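O-succinylbenzoate synthase (Synechococcus elongatus, PDB 2OZT) catalyses the dehydration of 2-succinyl-6-hydroxy-2,4-cyclohexadiene-1-carboxylate to 2-succinylbenzoate, a step in phylloquinone biosynthesis, with the help of a divalent metal cation. Local coordinates at residues L268-A273 with H285-W290; E229-V234 with S256-R261; W183-G188 with T213-I218. All blocks are in the same frame, centred on the assembly; numbering follows the deposited sequence.

Interaction 1: L268-A273 with H285-W290; sequences LVFSSA and HLLETW
Phe270, Leu287 and Trp290 all carry CG anti to the carbonyl carbon, and with chi1 -67° the Phe270 ring reaches from its strand to the helix. Leu287 extends CD1 along its chain, which turns the other methyl, CD2, to the phenyl ring. That methyl lies over the centre of one face, 3.8 Å from Leu287 CD2 to the Phe270 ring centroid. It sits only 13° off the ring normal, so the contact is a CH-pi interaction.

Trp290 approaches from the same side of the ring plane as Leu287 CD2, but off toward Phe270 CE1 and CZ. Its six-membered ring is nearly parallel to the phenyl, with planes at 8°. The two rings are strongly displaced, with centroids 5.4 Å from each other and little overlap. What touches is Phe270 CE1 against Trp290 CE3, at 3.5 Å. Phe270 CZ also lies close to Trp290 CE3, at 3.7 Å.

Strand 268-270 is the last of the parallel strands in the enolase-type barrel domain. Helix 277-290 follows it in the chain and packs on its outer side, as in a TIM-barrel beta-alpha unit. Phe270 is buried between the two and also touches Ile244 and Leu255. Replacing the Phe270 ring with an alanine's methyl is likely to open a gap, leaving Leu287 CD2 without its ring face and Trp290 CE3 without its aromatic neighbour.

One face of the indole is approached within its own helix by Leu286 O, which lies above the plane at 3.6 Å, away from the ring centre. This oxygen accepts from both Thr289 N and Trp290 N. The indole NE1 probably hydrogen-bonds to Ser256 OG on helix 252-260, which would help to hold the turn of the ring.

Interaction 2: E229-V234 with S256-R261; sequences EVQRWV and SLLLRR
Gln231 and Leu258 mark the closest backbone approach of the two segments, with their CA atoms 7.3 Å apart. At this point Leu258 points its side chain at the other helix and Val230 points back. Leu258 spreads its two methyls over neighbouring residues. Its CD1 meets Val230 CG1 at 3.9 Å. Its CD2 lies against the backbone-near part of Gln231, 4.0 Å from Gln231 CB and 4.1 Å from Gln231 CA.

Val230 reaches across with CG1, which is anti to the backbone N (chi1 177°). The same torsion sets CG2 beside the backbone N, and the valine and leucine side chains meet at a slant. Both residues are buried.

Helices 227-235 and 252-260 belong to the outer layer of the barrel domain, on either side of strand 241-244 in chain order. Val230 faces inward as well, onto Phe242 and Ile244 of that strand. Phe249, from the short helix 246-249, touches both Val230 and Leu258 and joins this packing.

The polar ends lie at the exposed margin. Gln231 is extended beyond CG, which carries its amide away from the leucine. A water accepts a bond from Arg261 NH1 at 2.7 Å. The same water gives Gln231 OE1 a weak bond, 3.5 Å long. Arg261 is the first residue to leave helical geometry at the end of its helix. Its guanidinium lies over its own helix, and Leu257 CG sits against one face of the group, 3.6 Å from its plane.

The close contacts between the two segments are therefore apolar and carried by three residues. The polar link runs through one water and is weak on the glutamine side, so cohesion here probably comes mainly from the buried methyl packing.

Interaction 3: W183-G188 with T213-I218; sequences WLDRHG and TVTTAI
Asp185 and Thr215 form the one hydrogen bond between residues 183-188, at the end of helix 174-187, and residues 213-218, which lead into strand 218-220 of the enolase-type TIM-barrel domain. Thr215 OG1 donates to Asp185 OD1 at 2.6 Å. The carboxylate oxygen is met on its anti side, with the hydroxyl 23° out of the carboxylate plane. Thr215 CG2 lies at 3.4 Å from the same Asp185 OD1. The two side chains cross at about a right angle. Asp185 carries CG anti to its backbone N (chi1 -174°), which brings the carboxylate to the loop although CB does not point there.

Next to this bond, Thr216 OG1 rests 3.6 Å from Leu184 CB, a van der Waals contact and not a polar bond. Behind them, Leu184 and Thr216 both touch Val195 of strand 192-196. Thr216 also packs on Phe181, about one turn before Leu184 on helix 174-187. The backbone of Ala217 is hydrogen-bonded to Val195, which ties the loop to that strand.

The loop precedes its strand, so the contact lies at the barrel end away from the active site. On the other segment, the helix closes with Gly188 N bonded to Leu184 O at 2.8 Å.

In the fold
All three contacts belong to the same barrel domain. Interactions 1 and 2 are neighbours, with centres 15 Å apart. Leu268 CD1 packs on Leu259 CD2 at 3.9 Å, and the probable hydrogen bond from Trp290 NE1 to Ser256 OG, 3.0 Å long, joins the two contacts. Interaction 3 stands apart: its centre is 27 Å from that of interaction 1 and 26 Å from that of interaction 2. Phe270 and Val230 approach Lys245, the predicted proton acceptor, to about 8 and 7 Å between side chains. Thr216 is about 10 Å from Glu196, a magnesium ligand, and about 14 Å from the bound sodium ion. None of the three touches the metal.

Interaction 1: L268-A273 with H285-W290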
loop_
_atom_site.group_PDB
_atom_site.type_symbol
_atom_site.label_atom_id
_atom_site.label_comp_id
_atom_site.label_asym_id
_atom_site.label_seq_id
_atom_site.Cartn_x
_atom_site.Cartn_y
_atom_site.Cartn_z
ATOM N N LEU A 268 -1.347 -6.373 -10.207
ATOM C CA LEU A 268 -1.538 -5.563 -8.973
ATOM C C LEU A 268 -1.220 -6.331 -7.696
ATOM O O LEU A 268 -1.594 -7.503 -7.537
ATOM C CB LEU A 268 -2.991 -5.061 -8.867
ATOM C CG LEU A 268 -3.482 -4.258 -10.065
ATOM C CD1 LEU A 268 -4.830 -3.679 -9.711
ATOM C CD2 LEU A 268 -2.506 -3.141 -10.485
ATOM N N VAL A 269 -0.607 -5.597 -6.769
ATOM C CA VAL A 269 -0.437 -6.064 -5.392
ATOM C C VAL A 269 -0.933 -4.919 -4.508
ATOM O O VAL A 269 -0.471 -3.786 -4.633
ATOM C CB VAL A 269 1.052 -6.342 -5.087
ATOM C CG1 VAL A 269 1.240 -6.669 -3.595
ATOM C CG2 VAL A 269 1.524 -7.541 -5.935
ATOM N N PHE A 270 -1.908 -5.209 -3.643
ATOM C CA PHE A 270 -2.413 -4.161 -2.789
ATOM C C PHE A 270 -1.708 -4.127 -1.442
ATOM O O PHE A 270 -1.575 -5.156 -0.802
ATOM C CB PHE A 270 -3.916 -4.409 -2.562
ATOM C CG PHE A 270 -4.748 -4.248 -3.801
ATOM C CD1 PHE A 270 -5.283 -3.019 -4.107
ATOM C CD2 PHE A 270 -5.033 -5.331 -4.627
ATOM C CE1 PHE A 270 -6.053 -2.834 -5.290
ATOM C CE2 PHE A 270 -5.769 -5.173 -5.806
ATOM C CZ PHE A 270 -6.311 -3.926 -6.096
ATOM N N SER A 271 -1.272 -2.931 -1.035
ATOM C CA SER A 271 -0.487 -2.791 0.183
ATOM C C SER A 271 -0.890 -1.666 1.071
ATOM O O SER A 271 -1.713 -0.795 0.702
ATOM C CB SER A 271 0.997 -2.657 -0.181
ATOM O OG SER A 271 1.285 -1.365 -0.620
ATOM N N SER A 272 -0.358 -1.743 2.289
ATOM C CA SER A 272 -0.683 -0.774 3.337
ATOM C C SER A 272 0.181 0.464 3.338
ATOM O O SER A 272 1.381 0.408 3.076
ATOM C CB SER A 272 -0.541 -1.444 4.702
ATOM O OG SER A 272 -0.809 -0.509 5.748
ATOM N N ALA A 273 -0.415 1.606 3.629
ATOM C CA ALA A 273 0.309 2.862 3.850
ATOM C C ALA A 273 0.286 3.182 5.356
ATOM O O ALA A 273 0.266 4.364 5.737
ATOM C CB ALA A 273 -0.392 3.983 3.104
ATOM N N HIS A 285 -13.246 -3.839 1.927
ATOM C CA HIS A 285 -14.529 -3.836 1.221
ATOM C C HIS A 285 -14.293 -3.740 -0.290
ATOM O O HIS A 285 -14.951 -4.424 -1.084
ATOM C CB HIS A 285 -15.343 -2.630 1.724
ATOM C CG HIS A 285 -16.549 -2.294 0.888
ATOM N ND1 HIS A 285 -17.621 -3.149 0.751
ATOM C CD2 HIS A 285 -16.840 -1.205 0.135
ATOM C CE1 HIS A 285 -18.519 -2.606 -0.053
ATOM N NE2 HIS A 285 -18.077 -1.422 -0.432
ATOM N N LEU A 286 -13.422 -2.820 -0.707
ATOM C CA LEU A 286 -13.140 -2.691 -2.130
ATOM C C LEU A 286 -12.557 -3.998 -2.732
ATOM O O LEU A 286 -12.817 -4.330 -3.883
ATOM C CB LEU A 286 -12.143 -1.546 -2.360
ATOM C CG LEU A 286 -12.770 -0.148 -2.125
ATOM C CD1 LEU A 286 -11.694 0.898 -1.901
ATOM C CD2 LEU A 286 -13.618 0.218 -3.348
ATOM N N LEU A 287 -11.759 -4.719 -1.944
ATOM C CA LEU A 287 -11.219 -5.988 -2.411
ATOM C C LEU A 287 -12.285 -7.040 -2.691
ATOM O O LEU A 287 -12.016 -8.009 -3.395
ATOM C CB LEU A 287 -10.203 -6.520 -1.399
ATOM C CG LEU A 287 -8.911 -5.646 -1.208
ATOM C CD1 LEU A 287 -7.985 -6.225 -0.165
ATOM C CD2 LEU A 287 -8.179 -5.470 -2.535
ATOM N N GLU A 288 -13.496 -6.875 -2.141
ATOM C CA GLU A 288 -14.582 -7.821 -2.498
ATOM C C GLU A 288 -14.941 -7.653 -3.983
ATOM O O GLU A 288 -15.407 -8.611 -4.605
ATOM C CB GLU A 288 -15.831 -7.590 -1.656
ATOM C CG GLU A 288 -15.708 -7.936 -0.164
ATOM C CD GLU A 288 -15.604 -9.431 0.035
ATOM O OE1 GLU A 288 -16.555 -10.157 -0.347
ATOM O OE2 GLU A 288 -14.573 -9.898 0.542
ATOM N N THR A 289 -14.752 -6.454 -4.515
ATOM C CA THR A 289 -14.922 -6.219 -5.960
ATOM C C THR A 289 -13.660 -6.608 -6.751
ATOM O O THR A 289 -13.750 -7.383 -7.704
ATOM C CB THR A 289 -15.354 -4.793 -6.228
ATOM O OG1 THR A 289 -16.683 -4.587 -5.667
ATOM C CG2 THR A 289 -15.360 -4.493 -7.753
ATOM N N TRP A 290 -12.488 -6.086 -6.358
ATOM C CA TRP A 290 -11.289 -6.307 -7.143
ATOM C C TRP A 290 -10.722 -7.725 -7.052
ATOM O O TRP A 290 -10.062 -8.167 -7.997
ATOM C CB TRP A 290 -10.200 -5.293 -6.738
ATOM C CG TRP A 290 -10.586 -3.863 -7.078
ATOM C CD1 TRP A 290 -11.262 -3.430 -8.191
ATOM C CD2 TRP A 290 -10.256 -2.678 -6.321
ATOM N NE1 TRP A 290 -11.376 -2.043 -8.163
ATOM C CE2 TRP A 290 -10.751 -1.573 -7.031
ATOM C CE3 TRP A 290 -9.542 -2.453 -5.137
ATOM C CZ2 TRP A 290 -10.601 -0.258 -6.569
ATOM C CZ3 TRP A 290 -9.358 -1.139 -4.698
ATOM C CH2 TRP A 290 -9.925 -0.059 -5.403
#

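Interaction 2: E229-V234 with S256-R261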
loop_
_atom_site.group_PDB
_atom_site.type_symbol
_atom_site.label_atom_id
_atom_site.label_comp_id
_atom_site.label_asym_id
_atom_site.label_seq_id
_atom_site.Cartn_x
_atom_site.Cartn_y
_atom_site.Cartn_z
ATOM N N GLU A 229 0.246 8.605 -11.469
ATOM C CA GLU A 229 1.522 7.911 -11.637
ATOM C C GLU A 229 1.280 6.534 -12.202
ATOM O O GLU A 229 2.035 6.088 -13.068
ATOM C CB GLU A 229 2.249 7.804 -10.298
ATOM C CG GLU A 229 2.790 9.157 -9.853
ATOM C CD GLU A 229 3.511 9.099 -8.524
ATOM O OE1 GLU A 229 2.998 8.448 -7.613
ATOM O OE2 GLU A 229 4.590 9.721 -8.375
ATOM N N VAL A 230 0.274 5.817 -11.716
ATOM C CA VAL A 230 -0.056 4.510 -12.299
ATOM C C VAL A 230 -0.347 4.638 -13.789
ATOM O O VAL A 230 0.177 3.874 -14.609
ATOM C CB VAL A 230 -1.226 3.811 -11.566
ATOM C CG1 VAL A 230 -1.607 2.486 -12.235
ATOM C CG2 VAL A 230 -0.854 3.557 -10.064
ATOM N N GLN A 231 -1.205 5.608 -14.133
ATOM C CA GLN A 231 -1.537 5.797 -15.549
ATOM C C GLN A 231 -0.290 6.116 -16.376
ATOM O O GLN A 231 -0.154 5.597 -17.492
ATOM C CB GLN A 231 -2.587 6.900 -15.703
ATOM C CG GLN A 231 -2.949 7.137 -17.170
ATOM C CD GLN A 231 -4.002 8.157 -17.360
ATOM O OE1 GLN A 231 -5.186 7.877 -17.150
ATOM N NE2 GLN A 231 -3.603 9.346 -17.812
ATOM N N ARG A 232 0.587 6.989 -15.866
ATOM C CA ARG A 232 1.844 7.287 -16.600
ATOM C C ARG A 232 2.665 6.015 -16.920
ATOM O O ARG A 232 3.207 5.831 -18.040
ATOM C CB ARG A 232 2.675 8.304 -15.818
ATOM C CG ARG A 232 4.014 8.670 -16.448
ATOM C CD ARG A 232 4.684 9.816 -15.649
ATOM N NE ARG A 232 3.873 11.047 -15.714
ATOM C CZ ARG A 232 3.199 11.592 -14.699
ATOM N NH1 ARG A 232 3.257 11.062 -13.483
ATOM N NH2 ARG A 232 2.472 12.697 -14.893
ATOM N N TRP A 233 2.728 5.096 -15.954
ATOM C CA TRP A 233 3.518 3.872 -16.146
ATOM C C TRP A 233 2.825 2.872 -17.066
ATOM O O TRP A 233 3.464 2.172 -17.840
ATOM C CB TRP A 233 3.845 3.278 -14.791
ATOM C CG TRP A 233 5.046 3.952 -14.176
ATOM C CD1 TRP A 233 5.082 4.857 -13.148
ATOM C CD2 TRP A 233 6.396 3.779 -14.603
ATOM N NE1 TRP A 233 6.390 5.228 -12.882
ATOM C CE2 TRP A 233 7.208 4.567 -13.760
ATOM C CE3 TRP A 233 7.000 2.994 -15.595
ATOM C CZ2 TRP A 233 8.589 4.617 -13.888
ATOM C CZ3 TRP A 233 8.376 3.017 -15.711
ATOM C CH2 TRP A 233 9.160 3.828 -14.875
ATOM N N VAL A 234 1.498 2.819 -17.010
ATOM C CA VAL A 234 0.773 2.004 -17.981
ATOM C C VAL A 234 1.057 2.521 -19.390
ATOM O O VAL A 234 1.254 1.735 -20.316
ATOM C CB VAL A 234 -0.733 2.097 -17.711
ATOM C CG1 VAL A 234 -1.527 1.499 -18.832
ATOM C CG2 VAL A 234 -1.078 1.381 -16.362
ATOM N N SER A 256 -10.544 1.148 -10.965
ATOM C CA SER A 256 -11.418 0.318 -11.795
ATOM C C SER A 256 -11.428 0.778 -13.251
ATOM O O SER A 256 -11.494 -0.052 -14.165
ATOM C CB SER A 256 -12.848 0.382 -11.250
ATOM O OG SER A 256 -12.898 -0.191 -9.959
ATOM N N LEU A 257 -11.446 2.101 -13.455
ATOM C CA LEU A 257 -11.348 2.642 -14.811
ATOM C C LEU A 257 -10.056 2.221 -15.504
ATOM O O LEU A 257 -10.095 1.788 -16.673
ATOM C CB LEU A 257 -11.493 4.168 -14.767
ATOM C CG LEU A 257 -11.497 4.830 -16.145
ATOM C CD1 LEU A 257 -12.686 4.287 -16.939
ATOM C CD2 LEU A 257 -11.677 6.313 -15.874
ATOM N N LEU A 258 -8.922 2.327 -14.808
ATOM C CA LEU A 258 -7.651 1.885 -15.368
ATOM C C LEU A 258 -7.692 0.414 -15.741
ATOM O O LEU A 258 -7.166 0.019 -16.781
ATOM C CB LEU A 258 -6.498 2.160 -14.385
ATOM C CG LEU A 258 -5.957 3.582 -14.334
ATOM C CD1 LEU A 258 -5.152 3.838 -13.078
ATOM C CD2 LEU A 258 -5.115 3.844 -15.596
ATOM N N LEU A 259 -8.305 -0.405 -14.893
ATOM C CA LEU A 259 -8.424 -1.848 -15.144
ATOM C C LEU A 259 -9.297 -2.160 -16.357
ATOM O O LEU A 259 -9.036 -3.132 -17.065
ATOM C CB LEU A 259 -8.958 -2.573 -13.908
ATOM C CG LEU A 259 -8.001 -2.568 -12.718
ATOM C CD1 LEU A 259 -8.693 -2.954 -11.415
ATOM C CD2 LEU A 259 -6.839 -3.561 -13.020
ATOM N N ARG A 260 -10.369 -1.389 -16.540
ATOM C CA ARG A 260 -11.230 -1.544 -17.729
ATOM C C ARG A 260 -10.446 -1.197 -18.979
ATOM O O ARG A 260 -10.710 -1.764 -20.065
ATOM C CB ARG A 260 -12.480 -0.688 -17.597
ATOM C CG ARG A 260 -13.447 -1.241 -16.583
ATOM C CD ARG A 260 -14.834 -0.611 -16.639
ATOM N NE ARG A 260 -15.544 -1.053 -15.441
ATOM C CZ ARG A 260 -15.637 -0.345 -14.321
ATOM N NH1 ARG A 260 -15.113 0.880 -14.245
ATOM N NH2 ARG A 260 -16.280 -0.851 -13.283
ATOM N N ARG A 261 -9.508 -0.261 -18.836
ATOM C CA ARG A 261 -8.526 0.086 -19.860
ATOM C C ARG A 261 -7.259 -0.827 -19.733
ATOM O O ARG A 261 -7.388 -2.040 -19.556
ATOM C CB ARG A 261 -8.237 1.608 -19.808
ATOM C CG ARG A 261 -9.520 2.468 -19.902
ATOM C CD ARG A 261 -9.261 3.955 -19.650
ATOM N NE ARG A 261 -10.451 4.784 -19.899
ATOM C CZ ARG A 261 -10.582 6.055 -19.505
ATOM N NH1 ARG A 261 -9.620 6.667 -18.806
ATOM N NH2 ARG A 261 -11.698 6.718 -19.789
HETATM O O HOH W 1 -7.884 5.690 -17.022
#

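Interaction 3: W183-G188 with T213-I218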
loop_
_atom_site.group_PDB
_atom_site.type_symbol
_atom_site.label_atom_id
_atom_site.label_comp_id
_atom_site.label_asym_id
_atom_site.label_seq_id
_atom_site.Cartn_x
_atom_site.Cartn_y
_atom_site.Cartn_z
ATOM N N TRP A 183 22.793 -11.888 -11.453
ATOM C CA TRP A 183 22.869 -12.945 -10.436
ATOM C C TRP A 183 21.563 -13.714 -10.339
ATOM O O TRP A 183 21.545 -14.951 -10.254
ATOM C CB TRP A 183 23.203 -12.363 -9.063
ATOM C CG TRP A 183 23.501 -13.416 -8.007
ATOM C CD1 TRP A 183 24.733 -13.885 -7.664
ATOM C CD2 TRP A 183 22.565 -14.079 -7.151
ATOM N NE1 TRP A 183 24.626 -14.799 -6.643
ATOM C CE2 TRP A 183 23.306 -14.954 -6.318
ATOM C CE3 TRP A 183 21.178 -14.030 -7.005
ATOM C CZ2 TRP A 183 22.706 -15.781 -5.373
ATOM C CZ3 TRP A 183 20.570 -14.855 -6.040
ATOM C CH2 TRP A 183 21.340 -15.713 -5.233
ATOM N N LEU A 184 20.444 -12.990 -10.358
ATOM C CA LEU A 184 19.148 -13.645 -10.222
ATOM C C LEU A 184 18.837 -14.538 -11.425
ATOM O O LEU A 184 18.196 -15.579 -11.289
ATOM C CB LEU A 184 18.026 -12.613 -9.997
ATOM C CG LEU A 184 17.976 -11.995 -8.600
ATOM C CD1 LEU A 184 17.111 -10.737 -8.606
ATOM C CD2 LEU A 184 17.424 -12.968 -7.531
ATOM N N ASP A 185 19.286 -14.119 -12.597
ATOM C CA ASP A 185 19.149 -14.974 -13.781
ATOM C C ASP A 185 19.905 -16.297 -13.600
ATOM O O ASP A 185 19.394 -17.365 -13.954
ATOM C CB ASP A 185 19.611 -14.247 -15.033
ATOM C CG ASP A 185 19.342 -15.043 -16.273
ATOM O OD1 ASP A 185 18.150 -15.251 -16.589
ATOM O OD2 ASP A 185 20.331 -15.493 -16.899
ATOM N N ARG A 186 21.104 -16.239 -13.037
ATOM C CA ARG A 186 21.895 -17.451 -12.818
ATOM C C ARG A 186 21.425 -18.321 -11.643
ATOM O O ARG A 186 21.523 -19.556 -11.707
ATOM C CB ARG A 186 23.368 -17.098 -12.583
ATOM C CG ARG A 186 24.018 -16.253 -13.672
ATOM C CD ARG A 186 25.533 -16.172 -13.496
ATOM N NE ARG A 186 25.926 -15.473 -12.270
ATOM C CZ ARG A 186 26.206 -14.176 -12.202
ATOM N NH1 ARG A 186 26.139 -13.420 -13.292
ATOM N NH2 ARG A 186 26.546 -13.633 -11.045
ATOM N N HIS A 187 20.955 -17.687 -10.568
ATOM C CA HIS A 187 20.806 -18.341 -9.257
ATOM C C HIS A 187 19.402 -18.251 -8.668
ATOM O O HIS A 187 19.104 -18.824 -7.602
ATOM C CB HIS A 187 21.789 -17.725 -8.264
ATOM C CG HIS A 187 23.220 -17.868 -8.673
ATOM N ND1 HIS A 187 23.850 -19.091 -8.737
ATOM C CD2 HIS A 187 24.140 -16.949 -9.045
ATOM C CE1 HIS A 187 25.097 -18.921 -9.141
ATOM N NE2 HIS A 187 25.300 -17.630 -9.333
ATOM N N GLY A 188 18.561 -17.483 -9.337
ATOM C CA GLY A 188 17.183 -17.361 -8.958
ATOM C C GLY A 188 16.402 -18.632 -9.212
ATOM O O GLY A 188 16.909 -19.641 -9.698
ATOM N N THR A 213 14.107 -5.873 -20.114
ATOM C CA THR A 213 15.228 -6.697 -20.575
ATOM C C THR A 213 15.630 -7.830 -19.647
ATOM O O THR A 213 16.181 -8.840 -20.108
ATOM C CB THR A 213 16.477 -5.845 -20.810
ATOM O OG1 THR A 213 16.803 -5.118 -19.624
ATOM C CG2 THR A 213 16.251 -4.860 -21.940
ATOM N N VAL A 214 15.377 -7.695 -18.353
ATOM C CA VAL A 214 15.816 -8.745 -17.423
ATOM C C VAL A 214 14.782 -9.844 -17.238
ATOM O O VAL A 214 13.595 -9.613 -17.480
ATOM C CB VAL A 214 16.227 -8.177 -16.043
ATOM C CG1 VAL A 214 17.252 -7.062 -16.208
ATOM C CG2 VAL A 214 14.986 -7.593 -15.299
ATOM N N THR A 215 15.211 -11.000 -16.735
ATOM C CA THR A 215 14.370 -12.179 -16.659
ATOM C C THR A 215 13.513 -12.281 -15.393
ATOM O O THR A 215 12.605 -13.098 -15.336
ATOM C CB THR A 215 15.199 -13.472 -16.845
ATOM O OG1 THR A 215 16.288 -13.493 -15.909
ATOM C CG2 THR A 215 15.785 -13.470 -18.257
ATOM N N THR A 216 13.806 -11.452 -14.400
ATOM C CA THR A 216 13.044 -11.438 -13.142
ATOM C C THR A 216 12.081 -10.255 -13.179
ATOM O O THR A 216 12.479 -9.171 -13.572
ATOM C CB THR A 216 14.001 -11.237 -11.942
ATOM O OG1 THR A 216 14.984 -12.294 -11.939
ATOM C CG2 THR A 216 13.257 -11.260 -10.612
ATOM N N ALA A 217 10.835 -10.485 -12.754
ATOM C CA ALA A 217 9.845 -9.419 -12.729
ATOM C C ALA A 217 10.216 -8.293 -11.774
ATOM O O ALA A 217 10.845 -8.511 -10.751
ATOM C CB ALA A 217 8.437 -9.952 -12.369
ATOM N N ILE A 218 9.783 -7.098 -12.107
ATOM C CA ILE A 218 10.039 -5.925 -11.271
ATOM C C ILE A 218 8.693 -5.318 -10.870
ATOM O O ILE A 218 7.744 -5.310 -11.670
ATOM C CB ILE A 218 10.910 -4.883 -12.026
ATOM C CG1 ILE A 218 12.221 -5.550 -12.447
ATOM C CG2 ILE A 218 11.186 -3.662 -11.163
ATOM C CD1 ILE A 218 13.170 -4.586 -13.178
#